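Side-chain contacts in chitinase (Paenibacillus sp. FPU-7, PDB 5GZT), which probably hydrolyses chitin and chitodextrins at random internal beta-1,4 linkages between N-acetylglucosamine units, using family 18 glycosidase domains: residues G368-E373 and Y413-V418; V500-N505 and V510-K515; K515-N520 and E525-G530. One frame throughout, in Å; residues are numbered along the deposited sequence.

Contact 1 of 3, residues G368-E373 and Y413-V418; sequences GGWEAE and YGAWGV
The Trp-370 indole has Val-418 over one face, with CG1 lying 4.1 Å above the ring plane and displaced toward the rim. Both segments belong to loops at the C-terminal end of the family 18 TIM barrel, one after strand 362-368 and the other after strand 403-407. The far corner of the Trp-370 ring approaches residues 413-418 obliquely: CH2 of Trp-370 is 3.8 Å from CB of Ala-415, and CZ2 of Trp-370 is 4.0 Å from CG2 of Val-418. The Trp-416 ring takes CD2 of Tyr-413 on one face. Gly-369 to Ala-372 form a type II beta turn with Trp-370 and Glu-371 at its corners. CG of Trp-370 is anti to the backbone N (chi1 -177°), which carries the indole out over the neighbouring loop, where it also touches Glu-409, the last acidic residue of the family's DxxDxDxE signature. Across the contact, Gly-414, Ala-415 and Trp-416 have positive phi and make a short left-handed turn that presents the Ala-415 methyl to the ring. Polar linkage between the segments runs through two waters. One donates to OE2 of Glu-371 and to the carbonyl O of Val-418; the second donates to OE1 of Glu-373 at 2.6 Å and to that same O of Val-418 at 3.0 Å.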
loop_
_atom_site.group_PDB
_atom_site.type_symbol
_atom_site.label_atom_id
_atom_site.label_comp_id
_atom_site.label_asym_id
_atom_site.label_seq_id
_atom_site.Cartn_x
_atom_site.Cartn_y
_atom_site.Cartn_z
ATOM N N GLY B 368 0.603 -14.084 -11.956
ATOM C CA GLY B 368 1.449 -13.795 -13.116
ATOM C C GLY B 368 2.897 -13.506 -12.678
ATOM O O GLY B 368 3.502 -14.337 -11.955
ATOM N N GLY B 369 3.470 -12.381 -13.173
ATOM C CA GLY B 369 4.800 -11.933 -12.797
ATOM C C GLY B 369 5.743 -12.198 -13.953
ATOM O O GLY B 369 5.326 -12.679 -15.016
ATOM N N TRP B 370 7.029 -11.933 -13.734
ATOM C CA TRP B 370 8.013 -12.048 -14.782
ATOM C C TRP B 370 8.115 -13.492 -15.151
ATOM O O TRP B 370 8.108 -14.362 -14.276
ATOM C CB TRP B 370 9.392 -11.547 -14.292
ATOM C CG TRP B 370 10.406 -11.593 -15.345
ATOM C CD1 TRP B 370 11.445 -12.489 -15.460
ATOM C CD2 TRP B 370 10.510 -10.710 -16.460
ATOM N NE1 TRP B 370 12.178 -12.211 -16.584
ATOM C CE2 TRP B 370 11.636 -11.128 -17.217
ATOM C CE3 TRP B 370 9.796 -9.574 -16.867
ATOM C CZ2 TRP B 370 12.044 -10.473 -18.360
ATOM C CZ3 TRP B 370 10.175 -8.948 -18.020
ATOM C CH2 TRP B 370 11.286 -9.403 -18.772
ATOM N N GLU B 371 8.161 -13.757 -16.449
ATOM C CA GLU B 371 8.289 -15.107 -16.968
ATOM C C GLU B 371 7.092 -16.037 -16.648
ATOM O O GLU B 371 7.212 -17.257 -16.761
ATOM C CB GLU B 371 9.621 -15.709 -16.432
ATOM C CG GLU B 371 10.151 -16.905 -17.200
ATOM C CD GLU B 371 11.689 -16.948 -17.320
ATOM O OE1 GLU B 371 12.391 -16.499 -16.379
ATOM O OE2 GLU B 371 12.180 -17.429 -18.381
ATOM N N ALA B 372 5.976 -15.491 -16.190
ATOM C CA ALA B 372 4.790 -16.281 -15.909
ATOM C C ALA B 372 4.006 -16.409 -17.205
ATOM O O ALA B 372 3.528 -15.404 -17.775
ATOM C CB ALA B 372 3.927 -15.647 -14.862
ATOM N N GLU B 373 3.899 -17.657 -17.648
ATOM C CA GLU B 373 3.210 -18.077 -18.896
ATOM C C GLU B 373 1.722 -18.275 -18.673
ATOM O O GLU B 373 1.244 -18.386 -17.489
ATOM C CB GLU B 373 3.765 -19.423 -19.335
ATOM C CG GLU B 373 5.272 -19.376 -19.523
ATOM C CD GLU B 373 5.896 -20.670 -20.021
ATOM O OE1 GLU B 373 6.867 -20.487 -20.794
ATOM O OE2 GLU B 373 5.467 -21.807 -19.612
ATOM N N TYR B 413 3.689 -8.023 -26.992
ATOM C CA TYR B 413 5.122 -8.210 -27.199
ATOM C C TYR B 413 5.720 -9.317 -26.278
ATOM O O TYR B 413 6.803 -9.823 -26.526
ATOM C CB TYR B 413 5.860 -6.852 -27.120
ATOM C CG TYR B 413 5.843 -6.096 -25.767
ATOM C CD1 TYR B 413 4.712 -5.414 -25.334
ATOM C CD2 TYR B 413 6.989 -6.022 -24.971
ATOM C CE1 TYR B 413 4.706 -4.711 -24.144
ATOM C CE2 TYR B 413 6.986 -5.326 -23.772
ATOM C CZ TYR B 413 5.847 -4.666 -23.366
ATOM O OH TYR B 413 5.825 -3.982 -22.182
ATOM N N GLY B 414 4.989 -9.719 -25.252
ATOM C CA GLY B 414 5.427 -10.777 -24.316
ATOM C C GLY B 414 6.814 -10.528 -23.726
ATOM O O GLY B 414 7.576 -11.474 -23.539
ATOM N N ALA B 415 7.147 -9.262 -23.471
ATOM C CA ALA B 415 8.485 -8.862 -23.009
ATOM C C ALA B 415 9.525 -9.377 -23.968
ATOM O O ALA B 415 10.575 -9.828 -23.545
ATOM C CB ALA B 415 8.751 -9.376 -21.590
ATOM N N TRP B 416 9.174 -9.352 -25.256
ATOM C CA TRP B 416 10.009 -9.792 -26.383
ATOM C C TRP B 416 10.447 -11.255 -26.369
ATOM O O TRP B 416 11.630 -11.535 -26.410
ATOM C CB TRP B 416 11.194 -8.814 -26.550
ATOM C CG TRP B 416 10.740 -7.352 -26.488
ATOM C CD1 TRP B 416 10.998 -6.439 -25.489
ATOM C CD2 TRP B 416 9.911 -6.678 -27.437
ATOM N NE1 TRP B 416 10.389 -5.231 -25.769
ATOM C CE2 TRP B 416 9.718 -5.349 -26.961
ATOM C CE3 TRP B 416 9.303 -7.068 -28.653
ATOM C CZ2 TRP B 416 8.949 -4.401 -27.667
ATOM C CZ3 TRP B 416 8.531 -6.122 -29.356
ATOM C CH2 TRP B 416 8.359 -4.805 -28.851
ATOM N N GLY B 417 9.489 -12.193 -26.342
ATOM C CA GLY B 417 9.791 -13.634 -26.400
ATOM C C GLY B 417 9.912 -14.406 -25.085
ATOM O O GLY B 417 9.954 -15.642 -25.082
ATOM N N VAL B 418 9.895 -13.689 -23.966
ATOM C CA VAL B 418 9.968 -14.288 -22.639
ATOM C C VAL B 418 8.734 -15.135 -22.361
ATOM O O VAL B 418 8.821 -16.232 -21.752
ATOM C CB VAL B 418 10.121 -13.188 -21.557
ATOM C CG1 VAL B 418 9.990 -13.757 -20.145
ATOM C CG2 VAL B 418 11.437 -12.446 -21.752
HETATM O O HOH W 1 11.078 -17.788 -20.844
HETATM O O HOH W 2 7.945 -19.021 -22.593
#

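Contact 2 of 3, residues V500-N505 and V510-K515; sequences VYSATN and VDSTVK
Asp-511 N donates to the carbonyl O of Val-500 across 2.9 Å, a moderately bent bond (148° at the hydrogen) that ties the loop to the first turn of helix 510-519. Beside it, CB of Val-510 packs on the same Val-500 O at 3.6 Å. CD1 of Tyr-501 comes within 4.1 Å of CB of Asp-511, with ring and carboxylate planes 58° apart. The Asp-511 carboxylate is shared: OD2 accepts a hydrogen bond from a water, which in turn accepts one from Ser-502 N and lies at the Tyr-501 ring edge, and is also met on its syn side by NZ of Lys-515 at 2.8 Å, one turn along the helix. OD1 is bonded to the Tyr-611 hydroxyl, so the group is fixed from both oxygens. With an alanine here, Lys-515 would probably lose its salt-bridge mate, and the bridging water and the Tyr-611 hydroxyl an oxygen partner each. Further out, Ser-502 OG bonds to Gln-507 O and Ser-509 OG, and Ser-509 OG also bonds to Ser-512 N, joining the loop serine to the helix backbone. Val-500 packs on helix 602-614, while Val-510 turns to Val-529 of barrel strand 527-532.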
loop_
_atom_site.group_PDB
_atom_site.type_symbol
_atom_site.label_atom_id
_atom_site.label_comp_id
_atom_site.label_asym_id
_atom_site.label_seq_id
_atom_site.Cartn_x
_atom_site.Cartn_y
_atom_site.Cartn_z
ATOM N N VAL B 500 12.595 9.216 -9.146
ATOM C CA VAL B 500 11.376 9.981 -9.123
ATOM C C VAL B 500 11.288 10.907 -10.380
ATOM O O VAL B 500 10.224 10.996 -10.961
ATOM C CB VAL B 500 11.261 10.888 -7.893
ATOM C CG1 VAL B 500 9.937 11.544 -7.852
ATOM C CG2 VAL B 500 11.400 10.128 -6.611
ATOM N N TYR B 501 12.321 11.667 -10.678
ATOM C CA TYR B 501 12.344 12.618 -11.779
ATOM C C TYR B 501 13.371 12.265 -12.840
ATOM O O TYR B 501 14.426 11.649 -12.525
ATOM C CB TYR B 501 12.594 14.094 -11.315
ATOM C CG TYR B 501 11.593 14.584 -10.297
ATOM C CD1 TYR B 501 10.312 15.024 -10.667
ATOM C CD2 TYR B 501 11.883 14.503 -8.932
ATOM C CE1 TYR B 501 9.379 15.435 -9.713
ATOM C CE2 TYR B 501 10.953 14.883 -7.960
ATOM C CZ TYR B 501 9.712 15.308 -8.339
ATOM O OH TYR B 501 8.863 15.629 -7.349
ATOM N N SER B 502 13.104 12.719 -14.081
ATOM C CA SER B 502 14.058 12.567 -15.173
ATOM C C SER B 502 14.957 13.775 -15.162
ATOM O O SER B 502 14.531 14.902 -15.413
ATOM C CB SER B 502 13.356 12.512 -16.548
ATOM O OG SER B 502 12.402 11.513 -16.618
ATOM N N ALA B 503 16.235 13.527 -14.937
ATOM C CA ALA B 503 17.221 14.546 -14.837
ATOM C C ALA B 503 17.869 14.901 -16.146
ATOM O O ALA B 503 18.395 15.999 -16.285
ATOM C CB ALA B 503 18.316 14.069 -13.877
ATOM N N THR B 504 17.905 13.951 -17.057
ATOM C CA THR B 504 18.364 14.128 -18.408
ATOM C C THR B 504 17.288 13.562 -19.340
ATOM O O THR B 504 16.387 12.777 -18.958
ATOM C CB THR B 504 19.723 13.376 -18.676
ATOM O OG1 THR B 504 19.639 11.970 -18.305
ATOM C CG2 THR B 504 20.810 14.035 -17.924
ATOM N N ASN B 505 17.416 13.920 -20.609
ATOM C CA ASN B 505 16.311 13.733 -21.558
ATOM C C ASN B 505 15.917 12.322 -21.843
ATOM O O ASN B 505 14.728 12.035 -21.988
ATOM C CB ASN B 505 16.628 14.449 -22.882
ATOM C CG ASN B 505 16.610 15.983 -22.757
ATOM O OD1 ASN B 505 16.032 16.602 -21.814
ATOM N ND2 ASN B 505 17.231 16.603 -23.736
ATOM N N VAL B 510 9.624 7.789 -12.483
ATOM C CA VAL B 510 8.272 7.813 -12.004
ATOM C C VAL B 510 7.538 8.970 -12.750
ATOM O O VAL B 510 6.455 8.803 -13.251
ATOM C CB VAL B 510 8.205 8.076 -10.517
ATOM C CG1 VAL B 510 6.807 8.386 -10.030
ATOM C CG2 VAL B 510 8.757 6.882 -9.744
ATOM N N ASP B 511 8.113 10.154 -12.772
ATOM C CA ASP B 511 7.405 11.330 -13.344
ATOM C C ASP B 511 7.094 11.109 -14.865
ATOM O O ASP B 511 5.960 11.274 -15.289
ATOM C CB ASP B 511 8.265 12.517 -13.159
ATOM C CG ASP B 511 7.602 13.828 -13.602
ATOM O OD1 ASP B 511 6.453 14.088 -13.222
ATOM O OD2 ASP B 511 8.321 14.578 -14.332
ATOM N N SER B 512 8.064 10.671 -15.638
ATOM C CA SER B 512 7.817 10.363 -17.047
ATOM C C SER B 512 6.713 9.345 -17.211
ATOM O O SER B 512 5.878 9.515 -18.106
ATOM C CB SER B 512 9.085 9.978 -17.814
ATOM O OG SER B 512 9.533 8.652 -17.492
ATOM N N THR B 513 6.652 8.342 -16.336
ATOM C CA THR B 513 5.633 7.322 -16.439
ATOM C C THR B 513 4.245 7.803 -16.074
ATOM O O THR B 513 3.237 7.500 -16.766
ATOM C CB THR B 513 5.998 6.084 -15.603
ATOM O OG1 THR B 513 7.304 5.658 -16.014
ATOM C CG2 THR B 513 5.058 4.954 -15.835
ATOM N N VAL B 514 4.148 8.519 -14.978
ATOM C CA VAL B 514 2.908 9.026 -14.530
ATOM C C VAL B 514 2.366 10.004 -15.584
ATOM O O VAL B 514 1.159 9.991 -15.843
ATOM C CB VAL B 514 3.014 9.707 -13.172
ATOM C CG1 VAL B 514 1.752 10.504 -12.854
ATOM C CG2 VAL B 514 3.287 8.648 -12.056
ATOM N N LYS B 515 3.248 10.761 -16.238
ATOM C CA LYS B 515 2.827 11.738 -17.235
ATOM C C LYS B 515 2.286 10.947 -18.465
ATOM O O LYS B 515 1.303 11.356 -19.038
ATOM C CB LYS B 515 3.950 12.648 -17.630
ATOM C CG LYS B 515 4.206 13.733 -16.614
ATOM C CD LYS B 515 5.505 14.490 -16.972
ATOM C CE LYS B 515 5.644 15.639 -16.018
ATOM N NZ LYS B 515 6.920 16.374 -15.909
HETATM O O HOH W 3 10.879 14.570 -14.522
#

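Contact 3 of 3, residues K515-N520 and E525-G530; sequences KLYLNN and EKLMVG. With FMT (formic acid), chain G.
Leu-527, at the start of strand 527-532, pushes its forked end against helix 510-519. Its CD2 packs on Tyr-517, 3.9 Å from CB of Tyr-517 and 4.0 Å from ring atom CD2 of Tyr-517, an oblique approach near the root of the aromatic side chain. Its CD1 lies between CB of Tyr-517 (4.1 Å) and CD2 of Leu-518 (3.9 Å). CG of Leu-527 stands anti to the carbonyl carbon (chi1 -72°), and the fork thereby spans these two consecutive helix residues. The Tyr-517 half is the dense one: both Tyr-517 and Leu-527 are buried and also rest on Leu-481 of strand 478-481, and the phenol leads on past Leu-527 to bond through OH with Gly-458 O. The Leu-518 half is looser, since Leu-518 is exposed and meets Leu-527 through a single methyl pair, with Ala-524 also beside it. Farther along, ND2 of Asn-520 folds back to Leu-516 O at 2.9 Å, reaching it from above the carbonyl plane. On the strand side, the extended chain of Lys-526 leads away from the helix, and its NZ donates to O2 of a formic acid molecule at 2.8 Å, probably carried over from crystallisation; Thr-473 O and Leu-476 O are further partners of NZ. Strand 478-481, helix 510-519 and strand 527-532, with the two strands adjacent and parallel, form a beta-alpha-beta crossover, the repeating element of the TIM barrel in family 18 glycosidases.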
loop_
_atom_site.group_PDB
_atom_site.type_symbol
_atom_site.label_atom_id
_atom_site.label_comp_id
_atom_site.label_asym_id
_atom_site.label_seq_id
_atom_site.Cartn_x
_atom_site.Cartn_y
_atom_site.Cartn_z
ATOM N N LYS B 515 3.248 10.761 -16.238
ATOM C CA LYS B 515 2.827 11.738 -17.235
ATOM C C LYS B 515 2.286 10.947 -18.465
ATOM O O LYS B 515 1.303 11.356 -19.038
ATOM C CB LYS B 515 3.950 12.648 -17.630
ATOM C CG LYS B 515 4.206 13.733 -16.614
ATOM C CD LYS B 515 5.505 14.490 -16.972
ATOM C CE LYS B 515 5.644 15.639 -16.018
ATOM N NZ LYS B 515 6.920 16.374 -15.909
ATOM N N LEU B 516 2.925 9.837 -18.826
ATOM C CA LEU B 516 2.472 8.997 -19.916
ATOM C C LEU B 516 1.091 8.439 -19.645
ATOM O O LEU B 516 0.197 8.509 -20.507
ATOM C CB LEU B 516 3.464 7.879 -20.250
ATOM C CG LEU B 516 3.031 6.733 -21.171
ATOM C CD1 LEU B 516 2.978 7.192 -22.665
ATOM C CD2 LEU B 516 3.998 5.576 -21.014
ATOM N N TYR B 517 0.880 7.935 -18.458
ATOM C CA TYR B 517 -0.379 7.364 -18.089
ATOM C C TYR B 517 -1.490 8.438 -18.029
ATOM O O TYR B 517 -2.582 8.238 -18.634
ATOM C CB TYR B 517 -0.306 6.521 -16.802
ATOM C CG TYR B 517 0.157 5.120 -17.062
ATOM C CD1 TYR B 517 1.469 4.855 -17.442
ATOM C CD2 TYR B 517 -0.743 4.058 -17.037
ATOM C CE1 TYR B 517 1.871 3.594 -17.818
ATOM C CE2 TYR B 517 -0.345 2.814 -17.393
ATOM C CZ TYR B 517 0.953 2.578 -17.768
ATOM O OH TYR B 517 1.325 1.255 -18.055
ATOM N N LEU B 518 -1.219 9.566 -17.360
ATOM C CA LEU B 518 -2.205 10.647 -17.291
ATOM C C LEU B 518 -2.565 11.156 -18.722
ATOM O O LEU B 518 -3.699 11.413 -19.010
ATOM C CB LEU B 518 -1.725 11.805 -16.467
ATOM C CG LEU B 518 -1.473 11.652 -14.969
ATOM C CD1 LEU B 518 -0.822 12.922 -14.460
ATOM C CD2 LEU B 518 -2.747 11.408 -14.206
ATOM N N ASN B 519 -1.582 11.224 -19.585
ATOM C CA ASN B 519 -1.759 11.620 -20.951
ATOM C C ASN B 519 -2.593 10.663 -21.797
ATOM O O ASN B 519 -3.059 11.066 -22.866
ATOM C CB ASN B 519 -0.385 11.809 -21.618
ATOM C CG ASN B 519 0.262 13.189 -21.274
ATOM O OD1 ASN B 519 -0.410 14.099 -20.765
ATOM N ND2 ASN B 519 1.574 13.338 -21.549
ATOM N N ASN B 520 -2.746 9.420 -21.359
ATOM C CA ASN B 520 -3.639 8.471 -22.005
ATOM C C ASN B 520 -5.022 8.380 -21.337
ATOM O O ASN B 520 -5.791 7.489 -21.616
ATOM C CB ASN B 520 -2.957 7.114 -22.050
ATOM C CG ASN B 520 -1.970 7.007 -23.169
ATOM O OD1 ASN B 520 -2.360 6.801 -24.310
ATOM N ND2 ASN B 520 -0.670 7.135 -22.864
ATOM N N GLU B 525 -6.061 9.429 -9.356
ATOM C CA GLU B 525 -6.821 8.611 -8.416
ATOM C C GLU B 525 -6.554 7.084 -8.474
ATOM O O GLU B 525 -6.759 6.348 -7.510
ATOM C CB GLU B 525 -8.337 8.829 -8.720
ATOM C CG GLU B 525 -9.240 8.683 -7.512
ATOM C CD GLU B 525 -10.532 9.455 -7.665
ATOM O OE1 GLU B 525 -11.027 10.086 -6.674
ATOM O OE2 GLU B 525 -11.028 9.417 -8.806
ATOM N N LYS B 526 -6.239 6.616 -9.658
ATOM C CA LYS B 526 -6.131 5.189 -9.915
ATOM C C LYS B 526 -4.662 4.805 -10.252
ATOM O O LYS B 526 -4.401 3.700 -10.836
ATOM C CB LYS B 526 -7.064 4.807 -11.092
ATOM C CG LYS B 526 -8.550 4.785 -10.745
ATOM C CD LYS B 526 -9.425 4.206 -11.846
ATOM C CE LYS B 526 -10.787 3.768 -11.232
ATOM N NZ LYS B 526 -11.581 3.067 -12.267
ATOM N N LEU B 527 -3.711 5.712 -9.966
ATOM C CA LEU B 527 -2.304 5.421 -10.291
ATOM C C LEU B 527 -1.499 5.220 -9.035
ATOM O O LEU B 527 -1.357 6.176 -8.224
ATOM C CB LEU B 527 -1.675 6.533 -11.089
ATOM C CG LEU B 527 -2.186 6.606 -12.533
ATOM C CD1 LEU B 527 -1.553 7.860 -13.100
ATOM C CD2 LEU B 527 -1.813 5.401 -13.371
ATOM N N MET B 528 -0.945 4.020 -8.880
ATOM C CA MET B 528 -0.012 3.759 -7.778
ATOM C C MET B 528 1.393 3.872 -8.380
ATOM O O MET B 528 1.732 3.338 -9.471
ATOM C CB MET B 528 -0.179 2.384 -7.194
ATOM C CG MET B 528 -1.474 2.117 -6.494
ATOM S SD MET B 528 -1.620 2.714 -4.852
ATOM C CE MET B 528 -0.523 1.616 -3.947
ATOM N N VAL B 529 2.219 4.564 -7.633
ATOM C CA VAL B 529 3.602 4.733 -8.026
ATOM C C VAL B 529 4.426 3.573 -7.471
ATOM O O VAL B 529 4.309 3.266 -6.271
ATOM C CB VAL B 529 4.091 6.079 -7.487
ATOM C CG1 VAL B 529 5.621 6.181 -7.482
ATOM C CG2 VAL B 529 3.433 7.180 -8.319
ATOM N N GLY B 530 5.308 3.030 -8.292
ATOM C CA GLY B 530 6.181 1.914 -7.860
ATOM C C GLY B 530 7.587 2.322 -7.325
ATOM O O GLY B 530 8.243 3.253 -7.827
HETATM C C FMT G . -13.974 1.092 -10.551
HETATM O O1 FMT G . -14.263 0.137 -11.295
HETATM O O2 FMT G . -13.953 2.383 -10.948
#

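Contacts 2 and 3 share Lys-515 and helix 510-519, their centres are 12 Å apart, and they join through Val-510 CG1 against Val-529 CG1 at 3.6 Å and Val-514 CG2 against Val-529 CG2 at 4.0 Å. They seat that helix on the barrel wall, its first turn held by the 500-505 loop and resting, like its later part, on strand 527-532. Contact 1 lies apart, about 25 Å from contact 2 and 22 Å from contact 3 between centres, with nearest atoms about 11 and 8 Å away. It sits at the barrel mouth, beside the signature loop where family 18 enzymes have their active site. The sodium ion, held at Glu-44, Thr-50, Phe-52 and Ser-72, lies N-terminally.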